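Local structure of oxidoreductase, putative (Neosartorya fumigata, 6SLE) at residues F7-M12 with V29-P34; A70-L75 with R99-R104; S229-Q234 with I275-D280. The protein probably reduces or oxidises its substrates with NADP(H), as a putative oxidoreductase of the 3-hydroxyisobutyrate dehydrogenase and reductive aminase family. All coordinates share one frame; numbering follows the deposited sequence.

Contact 1: F7-M12 with V29-P34. With NAP (NADP nicotinamide-adenine-dinucleotide phosphate), chain I.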
loop_
_atom_site.group_PDB
_atom_site.type_symbol
_atom_site.label_atom_id
_atom_site.label_comp_id
_atom_site.label_asym_id
_atom_site.label_seq_id
_atom_site.Cartn_x
_atom_site.Cartn_y
_atom_site.Cartn_z
ATOM N N PHE A 7 17.029 -3.010 -26.889
ATOM C CA PHE A 7 17.319 -1.550 -26.847
ATOM C C PHE A 7 17.143 -1.062 -25.407
ATOM O O PHE A 7 16.074 -1.325 -24.814
ATOM C CB PHE A 7 16.350 -0.772 -27.715
ATOM C CG PHE A 7 16.571 -0.895 -29.190
ATOM C CD1 PHE A 7 16.336 -2.077 -29.847
ATOM C CD2 PHE A 7 16.936 0.226 -29.929
ATOM C CE1 PHE A 7 16.515 -2.152 -31.224
ATOM C CE2 PHE A 7 17.124 0.142 -31.302
ATOM C CZ PHE A 7 16.919 -1.053 -31.949
ATOM N N GLY A 8 18.150 -0.385 -24.866
ATOM C CA GLY A 8 18.144 0.201 -23.511
ATOM C C GLY A 8 18.803 -0.723 -22.509
ATOM O O GLY A 8 18.250 -1.803 -22.267
ATOM N N LEU A 9 19.944 -0.318 -21.945
ATOM C CA LEU A 9 20.780 -1.183 -21.075
ATOM C C LEU A 9 20.916 -0.518 -19.704
ATOM O O LEU A 9 22.040 -0.458 -19.168
ATOM C CB LEU A 9 22.120 -1.425 -21.770
ATOM C CG LEU A 9 22.033 -2.384 -22.959
ATOM C CD1 LEU A 9 23.177 -2.169 -23.930
ATOM C CD2 LEU A 9 22.006 -3.820 -22.489
ATOM N N GLY A 10 19.781 -0.089 -19.139
ATOM C CA GLY A 10 19.732 0.332 -17.731
ATOM C C GLY A 10 19.684 -0.880 -16.815
ATOM O O GLY A 10 20.027 -1.965 -17.267
ATOM N N ALA A 11 19.220 -0.692 -15.577
ATOM C CA ALA A 11 19.035 -1.743 -14.561
ATOM C C ALA A 11 18.142 -2.859 -15.099
ATOM O O ALA A 11 18.387 -4.019 -14.702
ATOM C CB ALA A 11 18.457 -1.147 -13.304
ATOM N N MET A 12 17.153 -2.551 -15.951
ATOM C CA MET A 12 16.090 -3.527 -16.332
ATOM C C MET A 12 16.468 -4.186 -17.655
ATOM O O MET A 12 16.324 -5.416 -17.751
ATOM C CB MET A 12 14.719 -2.865 -16.466
ATOM C CG MET A 12 13.602 -3.823 -16.866
ATOM S SD MET A 12 13.451 -5.310 -15.848
ATOM C CE MET A 12 13.497 -4.615 -14.202
ATOM N N VAL A 29 22.352 -6.276 -28.606
ATOM C CA VAL A 29 22.075 -5.191 -27.623
ATOM C C VAL A 29 22.505 -3.819 -28.156
ATOM O O VAL A 29 23.412 -3.765 -28.988
ATOM C CB VAL A 29 22.705 -5.502 -26.262
ATOM C CG1 VAL A 29 22.151 -6.783 -25.699
ATOM C CG2 VAL A 29 24.217 -5.510 -26.323
ATOM N N TRP A 30 21.849 -2.760 -27.655
ATOM C CA TRP A 30 21.976 -1.345 -28.082
ATOM C C TRP A 30 21.786 -0.447 -26.864
ATOM O O TRP A 30 21.109 -0.880 -25.940
ATOM C CB TRP A 30 20.945 -0.992 -29.163
ATOM C CG TRP A 30 21.075 0.422 -29.648
ATOM C CD1 TRP A 30 21.787 0.848 -30.729
ATOM C CD2 TRP A 30 20.527 1.600 -29.036
ATOM N NE1 TRP A 30 21.701 2.207 -30.846
ATOM C CE2 TRP A 30 20.936 2.699 -29.819
ATOM C CE3 TRP A 30 19.726 1.839 -27.912
ATOM C CZ2 TRP A 30 20.585 4.017 -29.500
ATOM C CZ3 TRP A 30 19.368 3.140 -27.604
ATOM C CH2 TRP A 30 19.808 4.213 -28.382
ATOM N N ASN A 31 22.357 0.760 -26.873
ATOM C CA ASN A 31 22.117 1.792 -25.833
ATOM C C ASN A 31 22.460 3.153 -26.449
ATOM O O ASN A 31 23.094 3.183 -27.542
ATOM C CB ASN A 31 22.943 1.494 -24.565
ATOM C CG ASN A 31 22.393 2.108 -23.299
ATOM O OD1 ASN A 31 21.190 2.036 -23.057
ATOM N ND2 ASN A 31 23.243 2.721 -22.491
ATOM N N ARG A 32 22.035 4.242 -25.803
ATOM C CA ARG A 32 22.536 5.606 -26.113
ATOM C C ARG A 32 24.047 5.581 -25.911
ATOM O O ARG A 32 24.767 5.861 -26.882
ATOM C CB ARG A 32 21.873 6.629 -25.187
ATOM C CG ARG A 32 22.204 8.085 -25.469
ATOM C CD ARG A 32 21.255 8.986 -24.705
ATOM N NE ARG A 32 21.285 8.752 -23.278
ATOM C CZ ARG A 32 20.451 9.303 -22.404
ATOM N NH1 ARG A 32 19.504 10.135 -22.802
ATOM N NH2 ARG A 32 20.559 9.010 -21.120
ATOM N N SER A 33 24.469 5.176 -24.709
ATOM C CA SER A 33 25.875 5.129 -24.237
ATOM C C SER A 33 26.315 3.674 -24.026
ATOM O O SER A 33 26.002 3.066 -23.001
ATOM C CB SER A 33 25.986 5.922 -22.973
ATOM O OG SER A 33 24.754 5.894 -22.284
ATOM N N PRO A 34 27.095 3.070 -24.955
ATOM C CA PRO A 34 27.654 1.738 -24.725
ATOM C C PRO A 34 28.854 1.750 -23.759
ATOM O O PRO A 34 28.871 0.996 -22.813
ATOM C CB PRO A 34 28.030 1.232 -26.131
ATOM C CG PRO A 34 28.126 2.475 -27.012
ATOM C CD PRO A 34 27.508 3.630 -26.254
HETATM P PA NAP I . 17.250 3.571 -15.726
HETATM O O1A NAP I . 17.986 3.120 -14.399
HETATM O O2A NAP I . 17.194 5.078 -15.865
HETATM O O5B NAP I . 17.680 3.004 -17.159
HETATM C C5B NAP I . 17.847 4.049 -18.062
HETATM C C4B NAP I . 17.713 3.520 -19.474
HETATM O O4B NAP I . 16.936 4.451 -20.278
HETATM C C3B NAP I . 19.042 3.469 -20.173
HETATM O O3B NAP I . 18.794 2.510 -21.223
HETATM C C2B NAP I . 19.131 4.855 -20.729
HETATM O O2B NAP I . 20.187 5.088 -21.635
HETATM C C1B NAP I . 17.754 4.952 -21.364
HETATM N N9A NAP I . 17.412 6.326 -21.866
HETATM C C8A NAP I . 17.208 7.470 -21.160
HETATM N N7A NAP I . 16.918 8.523 -21.973
HETATM C C5A NAP I . 16.897 8.027 -23.227
HETATM C C6A NAP I . 16.685 8.595 -24.567
HETATM N N6A NAP I . 16.396 9.937 -24.670
HETATM N N1A NAP I . 16.792 7.745 -25.643
HETATM C C2A NAP I . 17.079 6.433 -25.512
HETATM N N3A NAP I . 17.327 5.873 -24.305
HETATM C C4A NAP I . 17.246 6.607 -23.165
HETATM O O3 NAP I . 15.866 2.737 -15.890
HETATM P PN NAP I . 15.642 1.129 -15.680
HETATM O O1N NAP I . 15.505 0.992 -14.151
HETATM O O2N NAP I . 16.398 0.314 -16.723
HETATM O O5D NAP I . 14.112 0.990 -16.173
HETATM C C5D NAP I . 13.858 0.997 -17.575
HETATM C C4D NAP I . 12.386 0.688 -17.827
HETATM O O4D NAP I . 11.913 -0.469 -17.094
HETATM C C3D NAP I . 11.608 1.905 -17.313
HETATM O O3D NAP I . 10.413 2.169 -18.116
HETATM C C2D NAP I . 11.282 1.467 -15.913
HETATM O O2D NAP I . 10.193 2.302 -15.654
HETATM C C1D NAP I . 10.940 0.001 -16.116
HETATM N N1N NAP I . 10.866 -0.787 -14.875
HETATM C C2N NAP I . 11.905 -0.817 -13.971
HETATM C C3N NAP I . 11.820 -1.582 -12.787
HETATM C C7N NAP I . 12.926 -1.615 -11.774
HETATM O O7N NAP I . 12.679 -1.869 -10.588
HETATM N N7N NAP I . 14.173 -1.348 -12.177
HETATM C C4N NAP I . 10.650 -2.307 -12.531
HETATM C C5N NAP I . 9.607 -2.290 -13.469
HETATM C C6N NAP I . 9.738 -1.510 -14.645
HETATM P P2B NAP I . 21.564 5.588 -20.958
HETATM O O1X NAP I . 21.057 6.348 -19.718
HETATM O O2X NAP I . 22.184 4.136 -20.850
HETATM O O3X NAP I . 22.272 6.598 -21.856
#

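Contact 2: A70-L75 with R99-R104. With NAP (NADP nicotinamide-adenine-dinucleotide phosphate), chain I.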
loop_
_atom_site.group_PDB
_atom_site.type_symbol
_atom_site.label_atom_id
_atom_site.label_comp_id
_atom_site.label_asym_id
_atom_site.label_seq_id
_atom_site.Cartn_x
_atom_site.Cartn_y
_atom_site.Cartn_z
ATOM N N ALA A 70 11.901 8.534 -25.478
ATOM C CA ALA A 70 13.154 7.800 -25.813
ATOM C C ALA A 70 12.901 6.669 -26.831
ATOM O O ALA A 70 13.780 6.417 -27.685
ATOM C CB ALA A 70 13.774 7.248 -24.555
ATOM N N VAL A 71 11.758 5.984 -26.740
ATOM C CA VAL A 71 11.366 4.930 -27.724
ATOM C C VAL A 71 11.261 5.570 -29.119
ATOM O O VAL A 71 12.010 5.139 -30.021
ATOM C CB VAL A 71 10.067 4.220 -27.324
ATOM C CG1 VAL A 71 9.700 3.155 -28.351
ATOM C CG2 VAL A 71 10.182 3.627 -25.916
ATOM N N GLU A 72 10.400 6.584 -29.279
ATOM C CA GLU A 72 10.207 7.345 -30.548
ATOM C C GLU A 72 11.534 7.949 -31.003
ATOM O O GLU A 72 11.858 7.813 -32.200
ATOM C CB GLU A 72 9.214 8.494 -30.388
ATOM C CG GLU A 72 7.768 8.054 -30.391
ATOM C CD GLU A 72 6.734 9.162 -30.214
ATOM O OE1 GLU A 72 7.109 10.354 -30.335
ATOM O OE2 GLU A 72 5.549 8.833 -29.962
ATOM N N ALA A 73 12.256 8.608 -30.094
ATOM C CA ALA A 73 13.500 9.353 -30.388
ATOM C C ALA A 73 14.517 8.416 -31.040
ATOM O O ALA A 73 15.018 8.751 -32.144
ATOM C CB ALA A 73 14.044 9.966 -29.119
ATOM N N THR A 74 14.769 7.271 -30.388
ATOM C CA THR A 74 15.818 6.272 -30.733
ATOM C C THR A 74 15.466 5.536 -32.032
ATOM O O THR A 74 16.387 5.318 -32.851
ATOM C CB THR A 74 15.987 5.266 -29.595
ATOM O OG1 THR A 74 16.297 6.042 -28.428
ATOM C CG2 THR A 74 17.017 4.205 -29.918
ATOM N N LEU A 75 14.196 5.155 -32.211
ATOM C CA LEU A 75 13.741 4.367 -33.380
ATOM C C LEU A 75 13.387 5.277 -34.560
ATOM O O LEU A 75 13.034 4.724 -35.625
ATOM C CB LEU A 75 12.559 3.493 -32.951
ATOM C CG LEU A 75 12.966 2.206 -32.233
ATOM C CD1 LEU A 75 11.786 1.285 -32.001
ATOM C CD2 LEU A 75 14.027 1.464 -33.036
ATOM N N ARG A 99 -0.657 3.605 -27.170
ATOM C CA ARG A 99 -1.555 3.567 -28.361
ATOM C C ARG A 99 -0.949 4.424 -29.480
ATOM O O ARG A 99 -1.014 3.996 -30.644
ATOM C CB ARG A 99 -2.956 4.033 -27.970
ATOM C CG ARG A 99 -3.592 3.212 -26.850
ATOM C CD ARG A 99 -5.092 3.434 -26.833
ATOM N NE ARG A 99 -5.780 2.841 -25.696
ATOM C CZ ARG A 99 -6.074 3.477 -24.567
ATOM N NH1 ARG A 99 -5.682 4.727 -24.369
ATOM N NH2 ARG A 99 -6.736 2.846 -23.616
ATOM N N LYS A 100 -0.370 5.580 -29.145
ATOM C CA LYS A 100 0.280 6.491 -30.128
ATOM C C LYS A 100 1.471 5.762 -30.770
ATOM O O LYS A 100 1.635 5.888 -31.992
ATOM C CB LYS A 100 0.703 7.804 -29.456
ATOM C CG LYS A 100 -0.218 9.016 -29.604
ATOM C CD LYS A 100 0.568 10.343 -29.571
ATOM C CE LYS A 100 1.222 10.751 -30.881
ATOM N NZ LYS A 100 2.393 9.917 -31.249
ATOM N N LEU A 101 2.262 5.036 -29.966
ATOM C CA LEU A 101 3.430 4.216 -30.408
ATOM C C LEU A 101 2.953 3.051 -31.280
ATOM O O LEU A 101 3.580 2.811 -32.327
ATOM C CB LEU A 101 4.173 3.692 -29.175
ATOM C CG LEU A 101 5.589 4.194 -28.920
ATOM C CD1 LEU A 101 5.827 5.545 -29.555
ATOM C CD2 LEU A 101 5.865 4.274 -27.423
ATOM N N SER A 102 1.892 2.354 -30.859
ATOM C CA SER A 102 1.355 1.142 -31.530
ATOM C C SER A 102 0.877 1.482 -32.941
ATOM O O SER A 102 1.116 0.676 -33.854
ATOM C CB SER A 102 0.254 0.515 -30.736
ATOM O OG SER A 102 -0.075 -0.764 -31.284
ATOM N N ASP A 103 0.222 2.634 -33.100
ATOM C CA ASP A 103 -0.289 3.156 -34.396
ATOM C C ASP A 103 0.894 3.649 -35.244
ATOM O O ASP A 103 0.875 3.401 -36.472
ATOM C CB ASP A 103 -1.308 4.276 -34.197
ATOM C CG ASP A 103 -2.466 3.934 -33.287
ATOM O OD1 ASP A 103 -2.489 2.798 -32.772
ATOM O OD2 ASP A 103 -3.328 4.827 -33.073
ATOM N N ARG A 104 1.867 4.324 -34.624
ATOM C CA ARG A 104 3.067 4.883 -35.306
ATOM C C ARG A 104 3.875 3.736 -35.940
ATOM O O ARG A 104 4.278 3.882 -37.124
ATOM C CB ARG A 104 3.919 5.703 -34.339
ATOM C CG ARG A 104 5.060 6.424 -35.048
ATOM C CD ARG A 104 6.041 7.189 -34.172
ATOM N NE ARG A 104 7.326 6.499 -34.089
ATOM C CZ ARG A 104 8.517 7.041 -33.814
ATOM N NH1 ARG A 104 8.646 8.335 -33.577
ATOM N NH2 ARG A 104 9.587 6.263 -33.786
HETATM P PA NAP I . 17.250 3.571 -15.726
HETATM O O1A NAP I . 17.986 3.120 -14.399
HETATM O O2A NAP I . 17.194 5.078 -15.865
HETATM O O5B NAP I . 17.680 3.004 -17.159
HETATM C C5B NAP I . 17.847 4.049 -18.062
HETATM C C4B NAP I . 17.713 3.520 -19.474
HETATM O O4B NAP I . 16.936 4.451 -20.278
HETATM C C3B NAP I . 19.042 3.469 -20.173
HETATM O O3B NAP I . 18.794 2.510 -21.223
HETATM C C2B NAP I . 19.131 4.855 -20.729
HETATM O O2B NAP I . 20.187 5.088 -21.635
HETATM C C1B NAP I . 17.754 4.952 -21.364
HETATM N N9A NAP I . 17.412 6.326 -21.866
HETATM C C8A NAP I . 17.208 7.470 -21.160
HETATM N N7A NAP I . 16.918 8.523 -21.973
HETATM C C5A NAP I . 16.897 8.027 -23.227
HETATM C C6A NAP I . 16.685 8.595 -24.567
HETATM N N6A NAP I . 16.396 9.937 -24.670
HETATM N N1A NAP I . 16.792 7.745 -25.643
HETATM C C2A NAP I . 17.079 6.433 -25.512
HETATM N N3A NAP I . 17.327 5.873 -24.305
HETATM C C4A NAP I . 17.246 6.607 -23.165
HETATM O O3 NAP I . 15.866 2.737 -15.890
HETATM P PN NAP I . 15.642 1.129 -15.680
HETATM O O1N NAP I . 15.505 0.992 -14.151
HETATM O O2N NAP I . 16.398 0.314 -16.723
HETATM O O5D NAP I . 14.112 0.990 -16.173
HETATM C C5D NAP I . 13.858 0.997 -17.575
HETATM C C4D NAP I . 12.386 0.688 -17.827
HETATM O O4D NAP I . 11.913 -0.469 -17.094
HETATM C C3D NAP I . 11.608 1.905 -17.313
HETATM O O3D NAP I . 10.413 2.169 -18.116
HETATM C C2D NAP I . 11.282 1.467 -15.913
HETATM O O2D NAP I . 10.193 2.302 -15.654
HETATM C C1D NAP I . 10.940 0.001 -16.116
HETATM N N1N NAP I . 10.866 -0.787 -14.875
HETATM C C2N NAP I . 11.905 -0.817 -13.971
HETATM C C3N NAP I . 11.820 -1.582 -12.787
HETATM C C7N NAP I . 12.926 -1.615 -11.774
HETATM O O7N NAP I . 12.679 -1.869 -10.588
HETATM N N7N NAP I . 14.173 -1.348 -12.177
HETATM C C4N NAP I . 10.650 -2.307 -12.531
HETATM C C5N NAP I . 9.607 -2.290 -13.469
HETATM C C6N NAP I . 9.738 -1.510 -14.645
HETATM P P2B NAP I . 21.564 5.588 -20.958
HETATM O O1X NAP I . 21.057 6.348 -19.718
HETATM O O2X NAP I . 22.184 4.136 -20.850
HETATM O O3X NAP I . 22.272 6.598 -21.856
#

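Contact 3: S229-Q234 with I275-D280. With NAP (NADP nicotinamide-adenine-dinucleotide phosphate), chain J.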
loop_
_atom_site.group_PDB
_atom_site.type_symbol
_atom_site.label_atom_id
_atom_site.label_comp_id
_atom_site.label_asym_id
_atom_site.label_seq_id
_atom_site.Cartn_x
_atom_site.Cartn_y
_atom_site.Cartn_z
ATOM N N SER A 229 -17.104 0.069 11.992
ATOM C CA SER A 229 -15.928 0.322 11.121
ATOM C C SER A 229 -16.224 1.526 10.223
ATOM O O SER A 229 -16.000 1.411 9.003
ATOM C CB SER A 229 -15.617 -0.924 10.323
ATOM O OG SER A 229 -14.262 -0.956 9.889
ATOM N N ASN A 230 -16.715 2.632 10.817
ATOM C CA ASN A 230 -17.481 3.710 10.121
ATOM C C ASN A 230 -16.608 4.956 9.895
ATOM O O ASN A 230 -15.879 5.346 10.819
ATOM C CB ASN A 230 -18.769 4.033 10.888
ATOM C CG ASN A 230 -18.524 4.714 12.223
ATOM O OD1 ASN A 230 -18.682 4.112 13.286
ATOM N ND2 ASN A 230 -18.148 5.981 12.182
ATOM N N LEU A 231 -16.763 5.591 8.722
ATOM C CA LEU A 231 -16.014 6.790 8.246
ATOM C C LEU A 231 -15.977 7.912 9.291
ATOM O O LEU A 231 -15.016 8.697 9.249
ATOM C CB LEU A 231 -16.658 7.310 6.955
ATOM C CG LEU A 231 -15.880 7.075 5.656
ATOM C CD1 LEU A 231 -15.380 5.649 5.530
ATOM C CD2 LEU A 231 -16.747 7.434 4.452
ATOM N N ALA A 232 -16.978 8.051 10.163
ATOM C CA ALA A 232 -16.981 9.106 11.208
ATOM C C ALA A 232 -15.878 8.813 12.231
ATOM O O ALA A 232 -15.151 9.757 12.587
ATOM C CB ALA A 232 -18.331 9.204 11.876
ATOM N N MET A 233 -15.745 7.562 12.684
ATOM C CA MET A 233 -14.787 7.150 13.743
ATOM C C MET A 233 -13.378 7.096 13.148
ATOM O O MET A 233 -12.424 7.537 13.851
ATOM C CB MET A 233 -15.147 5.787 14.356
ATOM C CG MET A 233 -14.792 4.583 13.491
ATOM S SD MET A 233 -13.228 3.769 13.945
ATOM C CE MET A 233 -13.287 2.327 12.889
ATOM N N GLN A 234 -13.241 6.599 11.916
ATOM C CA GLN A 234 -11.924 6.518 11.233
ATOM C C GLN A 234 -11.371 7.949 11.138
ATOM O O GLN A 234 -10.224 8.148 11.542
ATOM C CB GLN A 234 -12.043 5.827 9.868
ATOM C CG GLN A 234 -12.316 4.327 9.985
ATOM C CD GLN A 234 -12.058 3.590 8.695
ATOM O OE1 GLN A 234 -10.944 3.611 8.211
ATOM N NE2 GLN A 234 -13.067 2.904 8.159
ATOM N N ILE A 275 -15.257 2.154 4.321
ATOM C CA ILE A 275 -14.166 2.852 3.583
ATOM C C ILE A 275 -14.248 2.534 2.078
ATOM O O ILE A 275 -13.552 3.198 1.291
ATOM C CB ILE A 275 -12.803 2.513 4.209
ATOM C CG1 ILE A 275 -11.717 3.485 3.742
ATOM C CG2 ILE A 275 -12.448 1.035 3.990
ATOM C CD1 ILE A 275 -10.882 2.997 2.594
ATOM N N SER A 276 -15.067 1.560 1.676
ATOM C CA SER A 276 -15.362 1.233 0.250
ATOM C C SER A 276 -16.005 2.440 -0.444
ATOM O O SER A 276 -15.659 2.723 -1.625
ATOM C CB SER A 276 -16.262 0.026 0.156
ATOM O OG SER A 276 -17.418 0.189 0.975
ATOM N N SER A 277 -16.875 3.135 0.291
ATOM C CA SER A 277 -17.700 4.282 -0.172
ATOM C C SER A 277 -16.831 5.351 -0.843
ATOM O O SER A 277 -17.356 6.052 -1.712
ATOM C CB SER A 277 -18.470 4.873 0.966
ATOM O OG SER A 277 -17.603 5.569 1.833
ATOM N N LEU A 278 -15.565 5.475 -0.451
ATOM C CA LEU A 278 -14.644 6.549 -0.915
ATOM C C LEU A 278 -14.384 6.384 -2.415
ATOM O O LEU A 278 -13.923 7.376 -3.039
ATOM C CB LEU A 278 -13.323 6.501 -0.129
ATOM C CG LEU A 278 -13.322 7.185 1.233
ATOM C CD1 LEU A 278 -14.255 6.490 2.191
ATOM C CD2 LEU A 278 -11.900 7.301 1.796
ATOM N N ILE A 279 -14.629 5.191 -2.972
ATOM C CA ILE A 279 -14.258 4.881 -4.386
ATOM C C ILE A 279 -14.835 5.986 -5.290
ATOM O O ILE A 279 -14.128 6.449 -6.156
ATOM C CB ILE A 279 -14.704 3.456 -4.781
ATOM C CG1 ILE A 279 -14.063 2.998 -6.084
ATOM C CG2 ILE A 279 -16.220 3.331 -4.855
ATOM C CD1 ILE A 279 -12.582 2.700 -5.970
ATOM N N ASP A 280 -16.058 6.436 -5.027
ATOM C CA ASP A 280 -16.811 7.417 -5.858
ATOM C C ASP A 280 -16.311 8.852 -5.640
ATOM O O ASP A 280 -16.762 9.747 -6.389
ATOM C CB ASP A 280 -18.319 7.355 -5.566
ATOM C CG ASP A 280 -18.941 6.004 -5.852
ATOM O OD1 ASP A 280 -18.889 5.561 -7.028
ATOM O OD2 ASP A 280 -19.466 5.411 -4.901
HETATM P PA NAP J . -18.630 3.403 17.103
HETATM O O1A NAP J . -19.640 2.330 16.715
HETATM O O2A NAP J . -18.933 4.834 16.644
HETATM O O5B NAP J . -18.392 3.563 18.681
HETATM C C5B NAP J . -18.739 4.807 19.305
HETATM C C4B NAP J . -19.515 4.563 20.590
HETATM O O4B NAP J . -19.334 5.710 21.426
HETATM C C3B NAP J . -20.997 4.444 20.334
HETATM O O3B NAP J . -21.528 3.307 20.977
HETATM C C2B NAP J . -21.583 5.749 20.837
HETATM O O2B NAP J . -22.823 5.597 21.492
HETATM C C1B NAP J . -20.552 6.367 21.741
HETATM N N9A NAP J . -20.431 7.823 21.506
HETATM C C8A NAP J . -20.261 8.436 20.311
HETATM N N7A NAP J . -20.199 9.800 20.466
HETATM C C5A NAP J . -20.327 10.082 21.779
HETATM C C6A NAP J . -20.352 11.315 22.615
HETATM N N6A NAP J . -20.226 12.547 22.064
HETATM N N1A NAP J . -20.498 11.156 23.957
HETATM C C2A NAP J . -20.618 9.920 24.529
HETATM N N3A NAP J . -20.621 8.758 23.828
HETATM C C4A NAP J . -20.471 8.769 22.470
HETATM O O3 NAP J . -17.151 3.033 16.668
HETATM P PN NAP J . -16.673 1.552 16.806
HETATM O O1N NAP J . -16.273 1.016 15.440
HETATM O O2N NAP J . -17.666 0.758 17.626
HETATM O O5D NAP J . -15.380 1.536 17.814
HETATM C C5D NAP J . -15.111 2.504 18.848
HETATM C C4D NAP J . -13.604 2.700 18.766
HETATM O O4D NAP J . -13.208 1.429 18.304
HETATM C C3D NAP J . -13.114 3.609 17.640
HETATM O O3D NAP J . -12.919 4.986 18.044
HETATM C C2D NAP J . -11.854 2.939 17.175
HETATM O O2D NAP J . -10.902 3.506 18.031
HETATM C C1D NAP J . -11.936 1.499 17.606
HETATM N N1N NAP J . -11.726 0.387 16.634
HETATM C C2N NAP J . -12.627 0.111 15.667
HETATM C C3N NAP J . -12.441 -0.926 14.762
HETATM C C7N NAP J . -13.448 -1.273 13.678
HETATM O O7N NAP J . -13.159 -1.935 12.670
HETATM N N7N NAP J . -14.720 -0.931 13.867
HETATM C C4N NAP J . -11.322 -1.713 14.920
HETATM C C5N NAP J . -10.421 -1.438 15.910
HETATM C C6N NAP J . -10.652 -0.391 16.787
HETATM P P2B NAP J . -23.872 6.840 21.407
HETATM O O1X NAP J . -23.304 7.877 22.361
HETATM O O2X NAP J . -23.879 7.286 19.949
HETATM O O3X NAP J . -25.208 6.295 21.843
#

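Contact 1: F7-M12 with V29-P34
Leu9 and Asn31 meet at two points. The side chain of Asn31 turns its OD1 to the backbone of Leu9, where Leu9 N donates to it at 2.9 Å. The N-H comes from above the plane of the amide carbonyl. CG of Asn31 is anti to the backbone N (chi1 -157°), which carries the amide across to Leu9. Asn31 ND2 donates nearly straight (171°) to Ser33 O at 2.8 Å, in the amide plane. This fixes the rotation of the group so that OD1 faces Leu9 N. Leu9 also points its own side chain at the other segment. Its CD1 packs 3.7 Å from Asn31 CB and lies against the carbonyl of Trp30, while both methyls reach the CB of Val29. One residue back, Gly8 N donates to Trp30 O at 3.2 Å. Phe7 and Trp30 pair obliquely, their ring planes 33° apart. Phe7 CD2 approaches Trp30 CE3 at 3.8 Å.

This is the cofactor end of a Rossmann fold. Gly8 and Gly10 fit the GxGxxG pattern of the turn between strand 3-7 and helix 11-22. The loop residues 29-34 follow the next strand, 26-29. Met12 N, at the start of the helix, donates to the phosphate oxygen O2N of NADP at 3.1 Å. Asn31 OD1 also accepts from the ribose O3B, so one oxygen ties the glycine turn to the sugar. In one of its two conformers, Arg32 appears to lay a guanidinium face over the adenine and to donate from NE to the 2'-phosphate.

Contact 2: A70-L75 with R99-R104
Arg104 lies with a face of its guanidinium against the aliphatic part of Glu72, not against its carboxylate. Glu72 CG sits 3.3 Å above the guanidinium plane, toward its rim. One N-H of the group goes to the backbone: Arg104 NH2 donates to Glu72 O at 3.2 Å, in the carbonyl plane and on a lone pair. CG of Arg104 is anti to the backbone N (chi1 -173°). The chain reaches across to helix 70-75, and the bend at chi3 sets the guanidinium over Glu72. The edge of the group then comes near the backbone of Leu75.

The Glu72 chain runs extended beyond CG, toward helix 99-104. Leu101 CD1 touches its CG, and its OE2 makes a long salt bridge to Lys100 NZ at 3.6 Å. Deeper in, Val71 CG1 meets Leu101 CD2 at 4.1 Å, and Phe105 adds to the apolar layer against Val71 and Leu75. The two helix segments run nearly parallel, at 24°, with axes 11.4 Å apart. They belong to neighbouring helices, 68-75 and 95-106, on one side of the Rossmann sheet. On helix 70-75, Ala70 CB lies against the adenine of NADP.

Glu72 OE1 is 4.1 Å from Arg104 NH1, well out of the guanidinium plane. The outer part thus combines one directed bond to a backbone carbonyl, a long salt bridge and probably a nondirected attraction, above an apolar layer of Val71 and Leu101.

Contact 3: S229-Q234 with I275-D280
Leu231 and Ile275 have the most surface buried here. Leu231, in the first turn of helix 231-247, points its side chain at 275-280. Its CD1 rests 3.6 Å from Ile275 CA, so it meets the backbone of that residue more closely than its side chain. Both methyls touch Leu278 CD1, CD2 at 3.5 Å, and CD2 is also near Ser277 OG. The side chains of Leu231 and Leu278 slide past each other in opposite directions.

Ile275 turns the end of its side chain away from Leu231, with CG1 anti to the backbone N (chi1 -164°). Ile275 also packs on Leu182 of the second subunit. Its CB faces Gln234 NE2 at 4.0 Å. The chain of Gln234 crosses that of Ile275 at about a right angle. The Gln234 amide is held elsewhere: OE1 bonds to Tyr175 OH of the second subunit, and NE2 gives a weak bond to Ser229 O. Ser277 OG is bonded to Asp274 O, beside the contact.

The contact lies in the helical C-terminal domain. It joins the start of helix 231-247 to the loop at Ile275 and the 3-10 segment 277-280 that follows it. Ser229, just before the helix, donates from OG to the nicotinamide amide oxygen O7N of the NADP at 3.1 Å. Met12 and Asn92 of the second subunit bind the same cofactor. The two segments thus meet by apolar packing. Backbone bonds to Asp273 and Gly271 hold the helix start beside it, while Ser229 and Gln234 reach the cofactor and the second subunit.

Overall arrangement
From the N terminus, contact 1 closes first, joining the end of strand 3-7 to the loop after strand 26-29 around helix 11-22. Contact 2 opens later and joins helix 68-75 to helix 95-106 by way of strand 86-89. The two touch: Trp30 and Phe7 pack on Thr74 and Leu75, and both contacts meet the same NADP. Contact 3 comes last, in the C-terminal domain, closing a loop that holds most of helix 231-247 and all of helix 256-270. All three are in series; none nests or crosses. Contact 3 is centred about 46 Å from the centre of contact 1, across the chain's centre, and touches the other NADP; each of the two is bound by both subunits.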